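Local coordinates for glycosyl hydrolases family 2, sugar binding domain protein (Bacteroides uniformis str. 3978 T3 ii, PDB 6D1P) that probably acts as a beta-glucuronidase of glycosyl hydrolase family 2, cleaving O-glycosidic bonds in a human gut bacterium, at residues N185-L190 and H331-G336; W35-Q40 and H71-E76; Y85-G90 and P178-D183. All blocks are in the same frame, centred on the assembly; numbering follows the deposited sequence.

Contact 1 (N185-L190 and H331-G336); sequences NLYGGL and HEDHAG. With NA (sodium ion), chain C.
Tyr187 reaches Asp333 with its hydroxyl, and OH gives a hydrogen bond to Asp333 OD1. The modelled OH to OD1 separation, 2.4 Å, is very short, and its exact value is doubtful. The two side chains run at about a right angle, yet the phenol ring and the carboxylate lie only 22° from coplanar, with OD1 at the ring's edge in its plane. Tyr187 has CG opposite its carbonyl carbon (chi1 -82°), which sends the ring out toward the 331-336 loop. One ring face is covered near its rim by CB of Asn185, and from an oblique direction Tyr187 CE2 comes within 3.6 Å of Glu332 O.

The Asp333 carboxylate divides its work. Its CG lies opposite the backbone N (chi1 175°), which carries the carboxylate between Tyr187 and the sodium ion; OD1 faces the phenol, where Arg602 adds a salt bridge, while OD2 is 3.0 Å from the ion. Asp333 O also lies 3.0 Å from the ion; water 1 and Asp580 O bind it as well. That water, 2.8 Å from the ion, accepts a bond from His331 N. A phenylalanine in place of Tyr187 would probably leave OD1 without its phenol partner and the carboxylate less firmly fixed beside the ion. In the conformer modelled here the carboxylate of Glu332 pairs with Arg192.

The contact joins the sugar-binding domain to the TIM barrel: 185-190 lies in the loop between strands 162-169 and 194-199. The loop holding 331-336 links barrel strand 321-329 to helix 343-356, and strand 581-582 touches both Tyr187 and Asp333.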
ATOM      1  N   ASN A 185     -12.465   8.373   8.741  1.00 21.10           N
ATOM      2  CA  ASN A 185     -11.279   7.512   8.691  1.00 19.50           C
ATOM      3  C   ASN A 185     -10.692   7.373  10.085  1.00 20.06           C
ATOM      4  O   ASN A 185     -10.667   8.342  10.849  1.00 20.51           O
ATOM      5  CB  ASN A 185     -10.201   8.059   7.756  1.00 17.86           C
ATOM      6  CG  ASN A 185     -10.672   8.195   6.316  1.00 19.52           C
ATOM      7  OD1 ASN A 185     -10.871   9.315   5.819  1.00 21.11           O
ATOM      8  ND2 ASN A 185     -10.818   7.067   5.629  1.00 16.32           N
ATOM      9  N   LEU A 186     -10.247   6.154  10.420  1.00 19.68           N
ATOM     10  CA  LEU A 186      -9.380   5.904  11.574  1.00 17.83           C
ATOM     11  C   LEU A 186      -7.959   6.141  11.084  1.00 22.75           C
ATOM     12  O   LEU A 186      -7.261   5.218  10.643  1.00 20.10           O
ATOM     13  CB  LEU A 186      -9.557   4.496  12.131  1.00 16.62           C
ATOM     14  CG  LEU A 186     -10.700   4.177  13.113  1.00 20.38           C
ATOM     15  CD1 LEU A 186     -12.068   4.606  12.592  1.00 19.95           C
ATOM     16  CD2 LEU A 186     -10.718   2.675  13.470  1.00 17.30           C
ATOM     17  N   TYR A 187      -7.533   7.399  11.176  1.00 18.02           N
ATOM     18  CA  TYR A 187      -6.276   7.846  10.602  1.00 20.68           C
ATOM     19  C   TYR A 187      -5.073   7.225  11.313  1.00 18.83           C
ATOM     20  O   TYR A 187      -5.119   6.903  12.495  1.00 18.06           O
ATOM     21  CB  TYR A 187      -6.198   9.370  10.678  1.00 19.87           C
ATOM     22  CG  TYR A 187      -6.936  10.086   9.574  1.00 19.14           C
ATOM     23  CD1 TYR A 187      -6.699   9.763   8.244  1.00 20.45           C
ATOM     24  CD2 TYR A 187      -7.874  11.080   9.858  1.00 20.60           C
ATOM     25  CE1 TYR A 187      -7.353  10.421   7.218  1.00 20.67           C
ATOM     26  CE2 TYR A 187      -8.547  11.756   8.831  1.00 19.55           C
ATOM     27  CZ  TYR A 187      -8.280  11.408   7.508  1.00 22.23           C
ATOM     28  OH  TYR A 187      -8.913  12.047   6.458  1.00 21.51           O
ATOM     29  N   GLY A 188      -3.978   7.086  10.574  1.00 24.18           N
ATOM     30  CA  GLY A 188      -2.739   6.556  11.122  1.00 20.95           C
ATOM     31  C   GLY A 188      -1.632   7.597  11.116  1.00 23.59           C
ATOM     32  O   GLY A 188      -1.601   8.489  10.265  1.00 19.61           O
ATOM     33  N   GLY A 189      -0.721   7.476  12.087  1.00 25.43           N
ATOM     34  CA  GLY A 189       0.528   8.215  12.101  1.00 23.43           C
ATOM     35  C   GLY A 189       0.589   9.246  13.219  1.00 26.20           C
ATOM     36  O   GLY A 189      -0.296   9.345  14.071  1.00 24.58           O
ATOM     37  N   LEU A 190       1.676  10.027  13.196  1.00 25.94           N
ATOM     38  CA  LEU A 190       1.940  11.068  14.195  1.00 26.55           C
ATOM     39  C   LEU A 190       1.337  12.379  13.696  1.00 25.95           C
ATOM     40  O   LEU A 190       2.013  13.340  13.320  1.00 22.10           O
ATOM     41  CB  LEU A 190       3.439  11.181  14.460  1.00 25.19           C
ATOM     42  CG  LEU A 190       4.069   9.879  14.986  1.00 25.13           C
ATOM     43  CD1 LEU A 190       5.580   9.896  14.857  1.00 22.85           C
ATOM     44  CD2 LEU A 190       3.650   9.603  16.442  1.00 22.76           C
ATOM     45  N   HIS A 331     -14.355  17.673  12.029  1.00 24.00           N
ATOM     46  CA  HIS A 331     -13.528  16.478  12.130  1.00 21.27           C
ATOM     47  C   HIS A 331     -12.071  16.898  12.117  1.00 23.76           C
ATOM     48  O   HIS A 331     -11.729  18.003  11.681  1.00 25.44           O
ATOM     49  CB  HIS A 331     -13.798  15.514  10.969  1.00 21.14           C
ATOM     50  CG  HIS A 331     -14.736  14.394  11.304  1.00 20.07           C
ATOM     51  ND1 HIS A 331     -14.480  13.477  12.303  1.00 20.27           N
ATOM     52  CD2 HIS A 331     -15.922  14.031  10.755  1.00 17.30           C
ATOM     53  CE1 HIS A 331     -15.475  12.611  12.370  1.00 20.30           C
ATOM     54  NE2 HIS A 331     -16.361  12.921  11.441  1.00 20.09           N
ATOM     55  N   GLU A 332     -11.196  16.026  12.607  0.54 23.21           N
ATOM     56  CA  GLU A 332      -9.763  16.291  12.482  0.54 23.27           C
ATOM     57  C   GLU A 332      -9.310  15.723  11.137  0.54 24.54           C
ATOM     58  O   GLU A 332      -8.779  14.613  11.021  0.54 23.64           O
ATOM     59  CB  GLU A 332      -8.995  15.745  13.680  0.54 23.10           C
ATOM     60  CG  GLU A 332      -9.066  16.730  14.865  0.54 22.96           C
ATOM     61  CD  GLU A 332      -8.123  16.393  16.003  0.54 25.13           C
ATOM     62  OE1 GLU A 332      -7.585  15.251  16.020  0.54 24.36           O
ATOM     63  OE2 GLU A 332      -7.927  17.270  16.878  0.54 21.72           O
ATOM     64  N   ASP A 333      -9.549  16.531  10.104  1.00 22.35           N
ATOM     65  CA  ASP A 333      -9.487  16.154   8.703  1.00 23.13           C
ATOM     66  C   ASP A 333      -9.357  17.443   7.898  1.00 26.53           C
ATOM     67  O   ASP A 333     -10.045  18.429   8.193  1.00 26.77           O
ATOM     68  CB  ASP A 333     -10.759  15.383   8.300  1.00 20.67           C
ATOM     69  CG  ASP A 333     -10.818  15.055   6.812  1.00 21.79           C
ATOM     70  OD1 ASP A 333     -10.431  13.938   6.422  1.00 23.27           O
ATOM     71  OD2 ASP A 333     -11.273  15.901   6.015  1.00 26.37           O
ATOM     72  N   HIS A 334      -8.466  17.441   6.907  1.00 22.13           N
ATOM     73  CA  HIS A 334      -8.323  18.593   6.030  1.00 21.23           C
ATOM     74  C   HIS A 334      -7.638  18.156   4.741  1.00 25.49           C
ATOM     75  O   HIS A 334      -6.887  17.175   4.722  1.00 22.13           O
ATOM     76  CB  HIS A 334      -7.528  19.722   6.689  1.00 21.62           C
ATOM     77  CG  HIS A 334      -7.660  21.029   5.975  1.00 28.15           C
ATOM     78  ND1 HIS A 334      -8.567  21.996   6.358  1.00 24.30           N
ATOM     79  CD2 HIS A 334      -7.037  21.512   4.871  1.00 24.72           C
ATOM     80  CE1 HIS A 334      -8.476  23.029   5.539  1.00 26.33           C
ATOM     81  NE2 HIS A 334      -7.558  22.759   4.625  1.00 27.91           N
ATOM     82  N   ALA A 335      -7.914  18.902   3.670  1.00 23.34           N
ATOM     83  CA  ALA A 335      -7.418  18.572   2.336  1.00 24.70           C
ATOM     84  C   ALA A 335      -5.897  18.480   2.304  1.00 25.18           C
ATOM     85  O   ALA A 335      -5.194  19.377   2.772  1.00 21.71           O
ATOM     86  CB  ALA A 335      -7.895  19.626   1.334  1.00 21.90           C
ATOM     87  N   GLY A 336      -5.388  17.389   1.745  1.00 23.53           N
ATOM     88  CA  GLY A 336      -3.963  17.242   1.566  1.00 23.06           C
ATOM     89  C   GLY A 336      -3.206  16.709   2.756  1.00 27.66           C
ATOM     90  O   GLY A 336      -2.045  16.310   2.596  1.00 27.62           O
TER
HETATM   91 NA    NA C 901     -12.620  18.470   6.759  1.00 30.90          NA
HETATM   92  O   HOH W   1     -13.881  18.734   9.258  1.00 22.60           O

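Contact 2 (W35-Q40 and H71-E76); sequences WEFIRQ and HCFNAE
An aromatic cluster of Phe37, His71 and Phe73 joins strand 35-38 to the loop that follows strand 65-67. One part of it is an edge-to-face pair: His71 turns its edge to Phe37 and sets CE1 over the middle of that ring, 3.3 Å above the plane. The ring centroids are 4.3 Å apart and the planes stand at 52°. Both side chains leave their backbones toward the other segment, each with CG opposite its own backbone N (chi1 160° for Phe37), and this brings the two rings together. ND1 of His71 is held by the hydroxyl of Tyr92, whose ring also meets both Phe37 and His71.

Phe73 meets Phe37 at its CE1 and CZ. The CE1 atoms of Phe37 and Phe73 are 3.4 Å apart in a slanting apolar contact that is neither a stack nor edge-to-face.

The setting is the jelly-roll sugar-binding domain of family 2, where strand 35-38 runs antiparallel between strands 65-67 and 89-96. Just past the strand's end, Arg39 bends at chi3 and brings its guanidinium to the backbone of the loop. Arg39 NH1 donates to Phe73 O over 3.2 Å; the oxygen lies in the guanidinium plane, but the bond is bent, with 136° at the hydrogen. The same NH1 forms a salt bridge with Asp77, a ligand of a potassium ion. Phe73 belongs to a type I turn from Cys72 to Ala75, within which Asn74 N donates to Cys72 SG at 3.4 Å, while Asn74 OD1 accepts from Gly188 N.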
ATOM      1  N   TRP A  35      12.590  13.854  10.329  1.00 31.41           N
ATOM      2  CA  TRP A  35      12.111  12.509  10.585  1.00 27.15           C
ATOM      3  C   TRP A  35      12.160  11.698   9.297  1.00 28.12           C
ATOM      4  O   TRP A  35      12.043  12.233   8.197  1.00 27.24           O
ATOM      5  CB  TRP A  35      10.682  12.518  11.113  1.00 27.25           C
ATOM      6  CG  TRP A  35      10.488  13.017  12.496  1.00 27.77           C
ATOM      7  CD1 TRP A  35      10.247  14.312  12.885  1.00 28.21           C
ATOM      8  CD2 TRP A  35      10.451  12.224  13.689  1.00 26.45           C
ATOM      9  NE1 TRP A  35      10.066  14.365  14.252  1.00 28.64           N
ATOM     10  CE2 TRP A  35      10.194  13.098  14.765  1.00 25.38           C
ATOM     11  CE3 TRP A  35      10.614  10.862  13.948  1.00 28.59           C
ATOM     12  CZ2 TRP A  35      10.100  12.657  16.073  1.00 23.78           C
ATOM     13  CZ3 TRP A  35      10.514  10.423  15.259  1.00 31.57           C
ATOM     14  CH2 TRP A  35      10.255  11.323  16.304  1.00 24.45           C
ATOM     15  N   GLU A  36      12.329  10.398   9.445  1.00 28.40           N
ATOM     16  CA  GLU A  36      12.133   9.485   8.340  1.00 30.23           C
ATOM     17  C   GLU A  36      10.913   8.620   8.620  1.00 29.45           C
ATOM     18  O   GLU A  36      10.628   8.266   9.770  1.00 23.34           O
ATOM     19  CB  GLU A  36      13.364   8.617   8.121  1.00 27.79           C
ATOM     20  CG  GLU A  36      14.511   9.354   7.462  1.00 32.66           C
ATOM     21  CD  GLU A  36      15.701   8.439   7.157  1.00 36.01           C
ATOM     22  OE1 GLU A  36      16.049   7.599   8.011  1.00 31.45           O
ATOM     23  OE2 GLU A  36      16.275   8.554   6.048  1.00 49.38           O
ATOM     24  N   PHE A  37      10.197   8.275   7.554  1.00 29.45           N
ATOM     25  CA  PHE A  37       8.971   7.506   7.688  1.00 26.41           C
ATOM     26  C   PHE A  37       8.894   6.452   6.586  1.00 25.13           C
ATOM     27  O   PHE A  37       9.317   6.705   5.458  1.00 23.39           O
ATOM     28  CB  PHE A  37       7.749   8.435   7.645  1.00 24.18           C
ATOM     29  CG  PHE A  37       6.493   7.728   7.310  1.00 24.46           C
ATOM     30  CD1 PHE A  37       5.837   6.967   8.274  1.00 24.04           C
ATOM     31  CD2 PHE A  37       5.985   7.774   6.021  1.00 22.35           C
ATOM     32  CE1 PHE A  37       4.689   6.261   7.958  1.00 23.77           C
ATOM     33  CE2 PHE A  37       4.830   7.084   5.701  1.00 25.79           C
ATOM     34  CZ  PHE A  37       4.177   6.330   6.674  1.00 23.30           C
ATOM     35  N   ILE A  38       8.357   5.271   6.910  1.00 24.81           N
ATOM     36  CA  ILE A  38       8.078   4.250   5.900  1.00 25.68           C
ATOM     37  C   ILE A  38       6.739   3.610   6.228  1.00 21.63           C
ATOM     38  O   ILE A  38       6.449   3.333   7.393  1.00 24.68           O
ATOM     39  CB  ILE A  38       9.208   3.188   5.804  1.00 22.69           C
ATOM     40  CG1 ILE A  38       8.991   2.285   4.603  1.00 22.46           C
ATOM     41  CG2 ILE A  38       9.291   2.306   7.039  1.00 20.31           C
ATOM     42  CD1 ILE A  38      10.152   1.335   4.366  1.00 27.11           C
ATOM     43  N   ARG A  39       5.926   3.361   5.208  1.00 21.82           N
ATOM     44  CA  ARG A  39       4.561   2.879   5.431  1.00 25.47           C
ATOM     45  C   ARG A  39       4.468   1.346   5.355  1.00 22.81           C
ATOM     46  O   ARG A  39       3.785   0.756   4.517  1.00 23.06           O
ATOM     47  CB  ARG A  39       3.605   3.544   4.450  1.00 26.99           C
ATOM     48  CG  ARG A  39       2.169   3.327   4.859  1.00 26.58           C
ATOM     49  CD  ARG A  39       1.241   4.175   4.069  1.00 28.65           C
ATOM     50  NE  ARG A  39       0.856   3.538   2.809  1.00 27.68           N
ATOM     51  CZ  ARG A  39      -0.117   4.014   2.034  1.00 36.77           C
ATOM     52  NH1 ARG A  39      -0.799   5.117   2.414  1.00 25.82           N
ATOM     53  NH2 ARG A  39      -0.429   3.391   0.904  1.00 31.70           N
ATOM     54  N   GLN A  40       5.151   0.705   6.295  1.00 20.29           N
ATOM     55  CA  GLN A  40       5.143  -0.746   6.427  1.00 23.23           C
ATOM     56  C   GLN A  40       5.841  -1.094   7.727  1.00 21.90           C
ATOM     57  O   GLN A  40       6.485  -0.250   8.355  1.00 22.27           O
ATOM     58  CB  GLN A  40       5.822  -1.445   5.255  1.00 21.60           C
ATOM     59  CG  GLN A  40       7.309  -1.134   5.114  1.00 25.60           C
ATOM     60  CD  GLN A  40       7.942  -1.949   3.995  1.00 24.03           C
ATOM     61  OE1 GLN A  40       7.886  -1.570   2.826  1.00 28.67           O
ATOM     62  NE2 GLN A  40       8.511  -3.084   4.346  1.00 23.16           N
ATOM     63  N   HIS A  71       2.300  14.348  10.614  1.00 26.78           N
ATOM     64  CA  HIS A  71       2.279  13.524   9.421  1.00 24.21           C
ATOM     65  C   HIS A  71       1.199  12.461   9.548  1.00 26.47           C
ATOM     66  O   HIS A  71       0.930  11.942  10.640  1.00 24.25           O
ATOM     67  CB  HIS A  71       3.639  12.879   9.200  1.00 23.13           C
ATOM     68  CG  HIS A  71       3.637  11.859   8.115  1.00 26.99           C
ATOM     69  ND1 HIS A  71       3.453  10.514   8.363  1.00 23.69           N
ATOM     70  CD2 HIS A  71       3.761  11.988   6.773  1.00 25.88           C
ATOM     71  CE1 HIS A  71       3.485   9.858   7.217  1.00 25.49           C
ATOM     72  NE2 HIS A  71       3.669  10.729   6.239  1.00 27.18           N
ATOM     73  N   CYS A  72       0.596  12.114   8.413  1.00 25.31           N
ATOM     74  CA  CYS A  72      -0.523  11.186   8.426  1.00 24.84           C
ATOM     75  C   CYS A  72      -0.376  10.161   7.308  1.00 24.47           C
ATOM     76  O   CYS A  72      -0.078  10.528   6.168  1.00 21.23           O
ATOM     77  CB  CYS A  72      -1.842  11.959   8.290  1.00 23.16           C
ATOM     78  SG  CYS A  72      -3.294  10.921   8.185  1.00 23.35           S
ATOM     79  N   PHE A  73      -0.607   8.877   7.642  1.00 23.07           N
ATOM     80  CA  PHE A  73      -0.551   7.803   6.648  1.00 22.32           C
ATOM     81  C   PHE A  73      -1.450   8.089   5.451  1.00 24.17           C
ATOM     82  O   PHE A  73      -1.203   7.589   4.353  1.00 19.88           O
ATOM     83  CB  PHE A  73      -1.009   6.456   7.238  1.00 24.53           C
ATOM     84  CG  PHE A  73      -0.117   5.887   8.316  1.00 21.08           C
ATOM     85  CD1 PHE A  73       0.990   6.575   8.790  1.00 21.63           C
ATOM     86  CD2 PHE A  73      -0.412   4.646   8.859  1.00 19.61           C
ATOM     87  CE1 PHE A  73       1.787   6.036   9.779  1.00 21.29           C
ATOM     88  CE2 PHE A  73       0.372   4.092   9.847  1.00 20.25           C
ATOM     89  CZ  PHE A  73       1.474   4.787  10.318  1.00 22.14           C
ATOM     90  N   ASN A  74      -2.522   8.852   5.649  1.00 23.05           N
ATOM     91  CA  ASN A  74      -3.606   8.878   4.681  1.00 20.63           C
ATOM     92  C   ASN A  74      -3.810  10.276   4.109  1.00 22.89           C
ATOM     93  O   ASN A  74      -4.909  10.612   3.645  1.00 20.08           O
ATOM     94  CB  ASN A  74      -4.885   8.340   5.323  1.00 20.60           C
ATOM     95  CG  ASN A  74      -4.644   7.071   6.127  1.00 20.45           C
ATOM     96  OD1 ASN A  74      -4.612   7.111   7.353  1.00 22.71           O
ATOM     97  ND2 ASN A  74      -4.469   5.931   5.435  1.00 23.45           N
ATOM     98  N   ALA A  75      -2.737  11.084   4.137  1.00 20.26           N
ATOM     99  CA  ALA A  75      -2.759  12.437   3.595  1.00 23.33           C
ATOM    100  C   ALA A  75      -3.370  12.481   2.199  1.00 24.05           C
ATOM    101  O   ALA A  75      -4.060  13.443   1.847  1.00 21.63           O
ATOM    102  CB  ALA A  75      -1.336  13.008   3.574  1.00 23.01           C
ATOM    103  N   GLU A  76      -3.139  11.459   1.396  1.00 20.30           N
ATOM    104  CA  GLU A  76      -3.748  11.439   0.075  1.00 23.06           C
ATOM    105  C   GLU A  76      -4.704  10.279  -0.146  1.00 24.72           C
ATOM    106  O   GLU A  76      -5.718  10.456  -0.834  1.00 20.93           O
ATOM    107  CB  GLU A  76      -2.662  11.404  -1.020  1.00 25.07           C
ATOM    108  CG  GLU A  76      -2.236  12.783  -1.499  1.00 36.27           C
ATOM    109  CD  GLU A  76      -1.521  12.752  -2.857  1.00 53.61           C
ATOM    110  OE1 GLU A  76      -1.141  13.854  -3.352  1.00 55.65           O
ATOM    111  OE2 GLU A  76      -1.348  11.636  -3.424  1.00 43.01           O
TER

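Contact 3 (Y85-G90 and P178-D183); sequences YYQGPG and PSDMSD. With K (potassium ion), chain K.
Gln87 brings NE2 to Asp180 OD1 from above the carboxylate plane, 38° out of it, and NE2 donates to OD1 across 2.9 Å. Asp180 sits in a type I turn from Ser179 to Ser182 in the jelly-roll sugar-binding domain; the turn comes just after Pro178, which is preceded by a cis peptide bond. The two side chains arrive from opposite directions with their flat ends at 83°, almost perpendicular. OD1 lies in the amide plane of Gln87, but the bond is bent.

Tyr85 joins through water 2, which is 2.8 Å from Tyr85 OH and gives a hydrogen bond to Asp180 OD1; the hydroxyl also takes the backbone N-H of Leu186. CG of Gln87 lies over the rim of the Tyr85 ring, and Gln87 OE1 accepts from Arg172.

Asp180 reaches the potassium ion through two of its water ligands: water 4 donates to OD2, at a modelled distance too short to be trusted, and water 3, a longer ligand, accepts from Asp180 N. Pro178 O binds the ion directly at 2.6 Å, along with Asp173 and Met176. Ser179 O accepts from both N and OG of Ser182, and in an ST turn Ser179 OG takes the N-H of Met181, with OG and N 2.7 Å apart.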
ATOM      1  N   TYR A  85      -8.208   3.231   1.795  1.00 21.39           N
ATOM      2  CA  TYR A  85      -7.216   3.975   2.554  1.00 23.45           C
ATOM      3  C   TYR A  85      -6.406   3.009   3.406  1.00 20.50           C
ATOM      4  O   TYR A  85      -6.916   1.984   3.864  1.00 23.01           O
ATOM      5  CB  TYR A  85      -7.879   5.076   3.403  1.00 19.84           C
ATOM      6  CG  TYR A  85      -8.470   4.686   4.753  1.00 19.12           C
ATOM      7  CD1 TYR A  85      -7.843   5.064   5.931  1.00 18.41           C
ATOM      8  CD2 TYR A  85      -9.673   3.997   4.848  1.00 17.87           C
ATOM      9  CE1 TYR A  85      -8.374   4.760   7.163  1.00 15.95           C
ATOM     10  CE2 TYR A  85     -10.223   3.673   6.083  1.00 18.00           C
ATOM     11  CZ  TYR A  85      -9.567   4.071   7.242  1.00 19.55           C
ATOM     12  OH  TYR A  85     -10.079   3.778   8.485  1.00 18.44           O
ATOM     13  N   TYR A  86      -5.124   3.321   3.573  1.00 22.07           N
ATOM     14  CA  TYR A  86      -4.179   2.377   4.154  1.00 20.07           C
ATOM     15  C   TYR A  86      -4.474   2.154   5.640  1.00 21.16           C
ATOM     16  O   TYR A  86      -4.634   3.115   6.402  1.00 22.41           O
ATOM     17  CB  TYR A  86      -2.750   2.884   3.951  1.00 18.41           C
ATOM     18  CG  TYR A  86      -1.728   2.028   4.641  1.00 21.67           C
ATOM     19  CD1 TYR A  86      -1.273   0.840   4.057  1.00 23.05           C
ATOM     20  CD2 TYR A  86      -1.236   2.377   5.887  1.00 20.53           C
ATOM     21  CE1 TYR A  86      -0.337   0.039   4.689  1.00 19.34           C
ATOM     22  CE2 TYR A  86      -0.312   1.582   6.536  1.00 22.70           C
ATOM     23  CZ  TYR A  86       0.146   0.416   5.922  1.00 23.24           C
ATOM     24  OH  TYR A  86       1.060  -0.374   6.570  1.00 21.33           O
ATOM     25  N   GLN A  87      -4.561   0.887   6.054  1.00 18.96           N
ATOM     26  CA  GLN A  87      -4.837   0.535   7.451  1.00 21.24           C
ATOM     27  C   GLN A  87      -3.823  -0.520   7.875  1.00 22.40           C
ATOM     28  O   GLN A  87      -3.987  -1.712   7.583  1.00 21.60           O
ATOM     29  CB  GLN A  87      -6.273   0.037   7.645  1.00 17.55           C
ATOM     30  CG  GLN A  87      -7.308   1.086   7.412  1.00 21.31           C
ATOM     31  CD  GLN A  87      -8.724   0.571   7.616  1.00 22.30           C
ATOM     32  OE1 GLN A  87      -9.239  -0.231   6.824  1.00 23.29           O
ATOM     33  NE2 GLN A  87      -9.345   1.012   8.678  1.00 15.10           N
ATOM     34  N   GLY A  88      -2.785  -0.079   8.576  1.00 23.40           N
ATOM     35  CA  GLY A  88      -1.668  -0.934   8.876  1.00 23.22           C
ATOM     36  C   GLY A  88      -0.549  -0.214   9.599  1.00 24.20           C
ATOM     37  O   GLY A  88      -0.705   0.901  10.095  1.00 22.91           O
ATOM     38  N   PRO A  89       0.607  -0.862   9.688  1.00 25.68           N
ATOM     39  CA  PRO A  89       1.727  -0.291  10.440  1.00 22.80           C
ATOM     40  C   PRO A  89       2.632   0.596   9.584  1.00 23.55           C
ATOM     41  O   PRO A  89       2.653   0.530   8.353  1.00 21.15           O
ATOM     42  CB  PRO A  89       2.471  -1.549  10.915  1.00 22.75           C
ATOM     43  CG  PRO A  89       2.279  -2.516   9.736  1.00 23.27           C
ATOM     44  CD  PRO A  89       0.852  -2.262   9.279  1.00 21.57           C
ATOM     45  N   GLY A  90       3.383   1.446  10.280  1.00 22.75           N
ATOM     46  CA  GLY A  90       4.389   2.294   9.669  1.00 23.51           C
ATOM     47  C   GLY A  90       5.322   2.768  10.756  1.00 25.15           C
ATOM     48  O   GLY A  90       4.994   2.694  11.943  1.00 25.71           O
ATOM     49  N   PRO A 178     -12.558   3.733  17.884  1.00 23.66           N
ATOM     50  CA  PRO A 178     -13.913   3.588  17.339  1.00 21.75           C
ATOM     51  C   PRO A 178     -14.039   2.457  16.350  1.00 20.23           C
ATOM     52  O   PRO A 178     -13.049   1.921  15.880  1.00 19.65           O
ATOM     53  CB  PRO A 178     -14.135   4.913  16.613  1.00 22.22           C
ATOM     54  CG  PRO A 178     -12.761   5.218  16.062  1.00 18.06           C
ATOM     55  CD  PRO A 178     -11.825   4.819  17.201  1.00 17.66           C
ATOM     56  N   SER A 179     -15.270   2.153  15.981  1.00 22.73           N
ATOM     57  CA  SER A 179     -15.543   1.073  15.055  1.00 18.23           C
ATOM     58  C   SER A 179     -15.253   1.483  13.630  1.00 20.91           C
ATOM     59  O   SER A 179     -15.543   2.614  13.212  1.00 17.63           O
ATOM     60  CB  SER A 179     -17.002   0.656  15.150  1.00 17.58           C
ATOM     61  OG  SER A 179     -17.393   0.007  13.964  1.00 23.24           O
ATOM     62  N   ASP A 180     -14.763   0.518  12.847  1.00 18.94           N
ATOM     63  CA  ASP A 180     -14.583   0.821  11.433  1.00 17.10           C
ATOM     64  C   ASP A 180     -15.906   0.978  10.692  1.00 19.69           C
ATOM     65  O   ASP A 180     -15.903   1.291   9.499  1.00 19.33           O
ATOM     66  CB  ASP A 180     -13.732  -0.258  10.758  1.00 20.07           C
ATOM     67  CG  ASP A 180     -12.234  -0.039  10.974  1.00 20.15           C
ATOM     68  OD1 ASP A 180     -11.672   0.921  10.393  1.00 17.47           O
ATOM     69  OD2 ASP A 180     -11.631  -0.817  11.738  1.00 21.25           O
ATOM     70  N   MET A 181     -17.040   0.748  11.341  1.00 19.03           N
ATOM     71  CA  MET A 181     -18.294   1.144  10.724  1.00 20.14           C
ATOM     72  C   MET A 181     -18.525   2.654  10.780  1.00 21.34           C
ATOM     73  O   MET A 181     -19.470   3.138  10.151  1.00 22.73           O
ATOM     74  CB  MET A 181     -19.441   0.389  11.386  1.00 18.07           C
ATOM     75  CG  MET A 181     -19.255  -1.130  11.343  1.00 22.56           C
ATOM     76  SD  MET A 181     -20.654  -2.047  12.004  1.00 25.39           S
ATOM     77  CE  MET A 181     -21.871  -1.727  10.722  1.00 20.95           C
ATOM     78  N   SER A 182     -17.670   3.400  11.488  1.00 20.47           N
ATOM     79  CA  SER A 182     -17.811   4.844  11.611  1.00 20.02           C
ATOM     80  C   SER A 182     -17.692   5.530  10.259  1.00 23.06           C
ATOM     81  O   SER A 182     -16.976   5.070   9.362  1.00 19.21           O
ATOM     82  CB  SER A 182     -16.747   5.408  12.553  1.00 15.90           C
ATOM     83  OG  SER A 182     -16.967   4.979  13.886  1.00 20.38           O
ATOM     84  N   ASP A 183     -18.381   6.667  10.140  1.00 20.72           N
ATOM     85  CA  ASP A 183     -18.377   7.501   8.938  1.00 20.71           C
ATOM     86  C   ASP A 183     -17.214   8.508   8.923  1.00 20.95           C
ATOM     87  O   ASP A 183     -17.368   9.681   8.555  1.00 22.71           O
ATOM     88  CB  ASP A 183     -19.735   8.184   8.825  1.00 19.30           C
ATOM     89  CG  ASP A 183     -19.945   8.891   7.493  1.00 25.10           C
ATOM     90  OD1 ASP A 183     -19.563   8.351   6.435  1.00 21.97           O
ATOM     91  OD2 ASP A 183     -20.541  10.000   7.516  1.00 25.05           O
TER
HETATM   92  K     K K 909     -12.060  -0.434  15.511  1.00 21.44           K
HETATM   93  O   HOH W   2     -12.585   2.620   8.750  1.00 15.53           O
HETATM   94  O   HOH W   3     -14.277  -2.198  14.055  1.00 23.01           O
HETATM   95  O   HOH W   4     -10.193  -0.687  13.678  1.00 22.88           O

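Along the chain the contacts come in series: contact 2 closes first, then contact 3, then contact 1. The centre of contact 1 is about 11 Å from each of the others, which are about 15 Å from one another. Contacts 2 and 3 share the six-stranded antiparallel sheet, in which strands 35-38 and 89-96 are neighbours, and both touch the second subunit, which does not reach the segments of contact 1. Backbone links tie 185-190 to 71-76, through Gly188 with Phe73 and Leu190 with His71. Together the three make one continuous region running from the subunit interface, through the sugar-binding domain, to the TIM barrel.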